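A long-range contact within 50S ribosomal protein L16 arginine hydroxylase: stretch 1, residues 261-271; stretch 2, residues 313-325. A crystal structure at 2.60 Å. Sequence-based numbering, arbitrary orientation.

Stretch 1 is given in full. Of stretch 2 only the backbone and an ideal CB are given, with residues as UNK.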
# COMPACT_ATOMS: atom_id res chain seq x y z
N PRO B 261 -13.68 -11.45 -6.76
CA PRO B 261 -14.51 -10.95 -7.87
C PRO B 261 -14.97 -9.49 -7.80
O PRO B 261 -14.82 -8.77 -8.79
CB PRO B 261 -15.73 -11.88 -7.82
CG PRO B 261 -15.81 -12.31 -6.40
CD PRO B 261 -14.39 -12.46 -5.95
N GLU B 262 -15.52 -9.07 -6.67
CA GLU B 262 -16.01 -7.70 -6.53
C GLU B 262 -14.95 -6.66 -6.18
O GLU B 262 -15.01 -5.52 -6.64
CB GLU B 262 -17.18 -7.64 -5.55
CG GLU B 262 -18.45 -8.27 -6.08
CD GLU B 262 -18.90 -7.67 -7.40
OE1 GLU B 262 -19.54 -6.60 -7.38
OE2 GLU B 262 -18.60 -8.26 -8.46
N HIS B 263 -13.97 -7.06 -5.38
CA HIS B 263 -13.05 -6.14 -4.72
C HIS B 263 -12.23 -5.25 -5.66
O HIS B 263 -12.16 -4.03 -5.48
CB HIS B 263 -12.15 -6.90 -3.75
CG HIS B 263 -12.90 -7.57 -2.64
ND1 HIS B 263 -12.43 -8.69 -1.98
CD2 HIS B 263 -14.09 -7.28 -2.08
CE1 HIS B 263 -13.29 -9.05 -1.06
NE2 HIS B 263 -14.32 -8.22 -1.10
N PHE B 264 -11.60 -5.86 -6.67
CA PHE B 264 -10.80 -5.08 -7.61
C PHE B 264 -11.65 -4.10 -8.42
O PHE B 264 -11.31 -2.92 -8.53
CB PHE B 264 -10.00 -5.97 -8.57
CG PHE B 264 -9.27 -5.20 -9.63
CD1 PHE B 264 -8.52 -4.09 -9.29
CD2 PHE B 264 -9.35 -5.57 -10.96
CE1 PHE B 264 -7.86 -3.37 -10.25
CE2 PHE B 264 -8.68 -4.86 -11.93
CZ PHE B 264 -7.93 -3.75 -11.57
N LYS B 265 -12.74 -4.61 -8.98
CA LYS B 265 -13.66 -3.81 -9.77
C LYS B 265 -14.17 -2.62 -8.97
O LYS B 265 -14.28 -1.50 -9.48
CB LYS B 265 -14.84 -4.66 -10.22
CG LYS B 265 -15.94 -3.88 -10.90
CD LYS B 265 -17.27 -4.61 -10.84
CE LYS B 265 -17.16 -6.01 -11.42
NZ LYS B 265 -18.44 -6.78 -11.27
N GLN B 266 -14.48 -2.88 -7.70
CA GLN B 266 -15.03 -1.86 -6.82
C GLN B 266 -13.98 -0.81 -6.51
O GLN B 266 -14.25 0.40 -6.62
CB GLN B 266 -15.55 -2.51 -5.53
CG GLN B 266 -16.54 -1.67 -4.76
CD GLN B 266 -17.74 -2.48 -4.32
OE1 GLN B 266 -18.22 -3.35 -5.05
NE2 GLN B 266 -18.23 -2.21 -3.12
N TRP B 267 -12.78 -1.26 -6.14
CA TRP B 267 -11.70 -0.31 -5.87
C TRP B 267 -11.43 0.58 -7.07
O TRP B 267 -11.35 1.80 -6.93
CB TRP B 267 -10.39 -0.98 -5.49
CG TRP B 267 -9.24 -0.02 -5.66
CD1 TRP B 267 -8.99 1.09 -4.91
CD2 TRP B 267 -8.23 -0.06 -6.67
NE1 TRP B 267 -7.87 1.73 -5.37
CE2 TRP B 267 -7.38 1.05 -6.46
CE3 TRP B 267 -7.94 -0.93 -7.73
CZ2 TRP B 267 -6.27 1.31 -7.26
CZ3 TRP B 267 -6.84 -0.67 -8.52
CH2 TRP B 267 -6.02 0.44 -8.28
N PHE B 268 -11.24 -0.03 -8.24
CA PHE B 268 -10.91 0.74 -9.43
C PHE B 268 -12.06 1.67 -9.79
O PHE B 268 -11.84 2.78 -10.27
CB PHE B 268 -10.57 -0.15 -10.62
CG PHE B 268 -9.93 0.58 -11.76
CD1 PHE B 268 -8.60 0.96 -11.69
CD2 PHE B 268 -10.65 0.91 -12.89
CE1 PHE B 268 -8.00 1.64 -12.72
CE2 PHE B 268 -10.06 1.59 -13.93
CZ PHE B 268 -8.73 1.95 -13.85
N GLY B 269 -13.28 1.22 -9.53
CA GLY B 269 -14.46 2.04 -9.72
C GLY B 269 -14.38 3.30 -8.88
O GLY B 269 -14.59 4.40 -9.38
N GLU B 270 -14.04 3.13 -7.61
CA GLU B 270 -13.94 4.27 -6.69
C GLU B 270 -12.74 5.18 -7.00
O GLU B 270 -12.78 6.38 -6.74
CB GLU B 270 -13.88 3.78 -5.24
CG GLU B 270 -15.13 3.04 -4.78
CD GLU B 270 -15.06 2.60 -3.33
OE1 GLU B 270 -14.13 3.04 -2.62
OE2 GLU B 270 -15.93 1.82 -2.90
N PHE B 271 -11.67 4.60 -7.55
CA PHE B 271 -10.45 5.34 -7.84
C PHE B 271 -10.62 6.17 -9.11
O PHE B 271 -10.61 7.40 -9.06
CB PHE B 271 -9.27 4.35 -7.99
CG PHE B 271 -7.99 4.96 -8.52
CD1 PHE B 271 -7.63 6.27 -8.26
CD2 PHE B 271 -7.13 4.18 -9.29
CE1 PHE B 271 -6.45 6.80 -8.75
CE2 PHE B 271 -5.95 4.70 -9.78
CZ PHE B 271 -5.61 6.01 -9.52
N UNK B 313 -19.02 3.73 -15.81
CA UNK B 313 -19.73 2.48 -15.62
C UNK B 313 -18.80 1.28 -15.73
O UNK B 313 -18.15 1.08 -16.76
CB UNK B 313 -20.86 2.36 -16.64
N UNK B 314 -18.71 0.49 -14.67
CA UNK B 314 -18.00 -0.78 -14.70
C UNK B 314 -18.98 -1.89 -14.39
O UNK B 314 -19.46 -2.01 -13.26
CB UNK B 314 -16.83 -0.79 -13.71
N UNK B 315 -19.26 -2.72 -15.39
CA UNK B 315 -20.32 -3.70 -15.27
C UNK B 315 -21.66 -3.01 -15.05
O UNK B 315 -22.01 -2.09 -15.78
CB UNK B 315 -20.02 -4.67 -14.13
N UNK B 316 -22.39 -3.45 -14.03
CA UNK B 316 -23.69 -2.87 -13.71
C UNK B 316 -23.62 -1.79 -12.62
O UNK B 316 -24.65 -1.26 -12.20
CB UNK B 316 -24.65 -3.98 -13.27
N UNK B 317 -22.41 -1.48 -12.17
CA UNK B 317 -22.22 -0.46 -11.14
C UNK B 317 -21.76 0.85 -11.76
O UNK B 317 -20.96 0.84 -12.70
CB UNK B 317 -21.21 -0.93 -10.09
N UNK B 318 -22.25 1.97 -11.25
CA UNK B 318 -21.77 3.26 -11.75
C UNK B 318 -20.97 3.94 -10.64
O UNK B 318 -21.17 3.64 -9.47
CB UNK B 318 -22.93 4.14 -12.21
N UNK B 319 -20.01 4.79 -11.00
CA UNK B 319 -19.21 5.49 -10.00
C UNK B 319 -19.11 6.97 -10.34
O UNK B 319 -18.66 7.34 -11.42
CB UNK B 319 -17.81 4.87 -9.90
N UNK B 320 -19.55 7.80 -9.40
CA UNK B 320 -19.44 9.25 -9.55
C UNK B 320 -18.54 9.83 -8.47
O UNK B 320 -18.91 9.84 -7.29
CB UNK B 320 -20.82 9.91 -9.50
N UNK B 321 -17.38 10.33 -8.87
CA UNK B 321 -16.44 11.00 -7.97
C UNK B 321 -16.09 10.16 -6.74
O UNK B 321 -16.13 10.63 -5.61
CB UNK B 321 -17.02 12.34 -7.52
N UNK B 322 -15.76 8.89 -6.97
CA UNK B 322 -15.33 8.01 -5.91
C UNK B 322 -16.43 7.19 -5.26
O UNK B 322 -16.16 6.19 -4.60
CB UNK B 322 -14.63 8.84 -4.83
N UNK B 323 -17.67 7.62 -5.44
CA UNK B 323 -18.80 6.96 -4.80
C UNK B 323 -19.57 6.06 -5.75
O UNK B 323 -19.94 6.45 -6.86
CB UNK B 323 -19.75 8.01 -4.21
N UNK B 324 -19.82 4.83 -5.30
CA UNK B 324 -20.56 3.86 -6.09
C UNK B 324 -22.05 4.13 -6.01
O UNK B 324 -22.62 4.19 -4.92
CB UNK B 324 -20.25 2.44 -5.62
N UNK B 325 -22.67 4.31 -7.17
CA UNK B 325 -24.12 4.35 -7.28
C UNK B 325 -24.64 3.07 -7.93
O UNK B 325 -24.18 2.65 -9.02
CB UNK B 325 -24.56 5.58 -8.08

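Stretch 1 is mostly helix, and stretch 2 runs past it as a strand, a turn and a hairpin; the strand 317-320 passes 7.9 Å from the helix axis at 30°.

At position 313 CB has nothing of stretch 1 within reach, so the contact sets no preference; the residue is Arg-313. Position 314 points toward the helix, its CB 4.3 Å from Lys-265 CG and 5.4 Å from Gly-269 CA. The aliphatic part of a lysine, a bare glycine and a phenylalanine edge suit a branched or long apolar side chain. It is Ile-314: CG2 lies 3.7 Å from Lys-265 CG, while CD1 reaches 3.8 Å from Gly-269 CA and 4.1 Å from CD2 at the edge of the Phe-268 ring.

Position 315 has phi/psi of 61/-130 in a type II' turn from 314 to 317. The positive phi favours glycine, and Gly-315 is found. Position 316 points sideways into space open on this side, where many polar residues would do; it is Asp-316.

Position 317 points toward the helix, with Lys-265 CD 5.4 Å from its CB. The lysine invites an acid, although the carboxylate of Glu-262 is also near, and a neutral polar group would fit as well. Asp-317 brings OD2 to 4.4 Å from Lys-265 NZ, beyond a salt bridge, and 4.3 Å from Glu-262 OE1. The lysine's salt bridge is instead with Glu-262, NZ to OE2 at 3.2 Å.

Position 318 is out of reach and holds Val-318. Position 319 points toward the helix where Gly-269 leaves its surface bare. Its CB is 3.3 Å from Gly-269 O, so the approach is tight, and a flat side chain lying along the helix suits it: phenylalanine, tyrosine, perhaps a long aliphatic. Tyr-319 lays its ring face over Gly-269, whose CA is 3.4 Å from the ring centroid and 3° off the normal, a CH-pi contact. A CB on Gly-269 would fall 2.2 Å from Tyr-319 CZ. The hydroxyl OH ends 3.5 Å from Gln-266 CA without a hydrogen bond across the contact.

Positions 320 and 321 point away and are left free by stretch 1; they hold Ala-320 and Asn-321. At 322, phi/psi of 92/-18 in a type I' turn would jam a CB against the preceding carbonyl, calling for glycine. Gly-322 CA makes a CA-H...O contact of 3.1 Å with Glu-270 O.

Position 323 points away and is Glu-323. Position 324 points toward the helix, its CB 5.1 Å from Glu-270 OE2; a long polar or basic chain suits it. Lys-324 extends NZ to 3.9 Å from Gln-266 OE1. Position 325, out of reach, is Ile-325.

Stretch 2, residues 313-325: RIGDDVYANGEKI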
# COMPACT_ATOMS: atom_id res chain seq x y z
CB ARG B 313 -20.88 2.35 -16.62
CG ARG B 313 -21.65 1.05 -16.49
CD ARG B 313 -22.65 0.87 -17.61
NE ARG B 313 -23.90 1.58 -17.35
CZ ARG B 313 -24.87 1.12 -16.57
NH1 ARG B 313 -24.74 -0.04 -15.95
NH2 ARG B 313 -25.98 1.83 -16.39
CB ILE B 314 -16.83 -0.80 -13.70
CG1 ILE B 314 -16.10 0.55 -13.70
CG2 ILE B 314 -15.87 -1.95 -14.02
CD1 ILE B 314 -14.68 0.49 -13.19
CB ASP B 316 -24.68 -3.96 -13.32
CG ASP B 316 -25.09 -4.82 -14.50
OD1 ASP B 316 -24.40 -5.82 -14.78
OD2 ASP B 316 -26.10 -4.49 -15.16
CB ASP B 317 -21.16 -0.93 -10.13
CG ASP B 317 -21.33 -2.38 -9.75
OD1 ASP B 317 -22.47 -2.79 -9.43
OD2 ASP B 317 -20.32 -3.12 -9.77
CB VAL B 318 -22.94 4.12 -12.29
CG1 VAL B 318 -22.48 5.51 -12.67
CG2 VAL B 318 -23.56 3.44 -13.50
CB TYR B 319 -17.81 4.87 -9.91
CG TYR B 319 -17.81 3.40 -9.54
CD1 TYR B 319 -17.95 2.43 -10.52
CD2 TYR B 319 -17.68 3.00 -8.22
CE1 TYR B 319 -17.95 1.08 -10.19
CE2 TYR B 319 -17.68 1.65 -7.89
CZ TYR B 319 -17.81 0.70 -8.87
OH TYR B 319 -17.82 -0.64 -8.55
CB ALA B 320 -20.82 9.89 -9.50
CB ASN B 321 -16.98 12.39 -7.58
CG ASN B 321 -15.98 13.22 -6.79
OD1 ASN B 321 -14.91 13.56 -7.29
ND2 ASN B 321 -16.34 13.56 -5.56
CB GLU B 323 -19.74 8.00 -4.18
CG GLU B 323 -19.09 8.86 -3.12
CD GLU B 323 -19.73 10.23 -3.01
OE1 GLU B 323 -20.82 10.42 -3.60
OE2 GLU B 323 -19.15 11.11 -2.34
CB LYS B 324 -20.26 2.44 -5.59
CG LYS B 324 -21.07 1.35 -6.27
CD LYS B 324 -20.85 0.01 -5.58
CE LYS B 324 -21.89 -1.01 -6.00
NZ LYS B 324 -21.96 -2.16 -5.04
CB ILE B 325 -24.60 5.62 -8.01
CG1 ILE B 325 -23.74 5.89 -9.24
CG2 ILE B 325 -24.54 6.82 -7.08
CD1 ILE B 325 -23.90 7.29 -9.80
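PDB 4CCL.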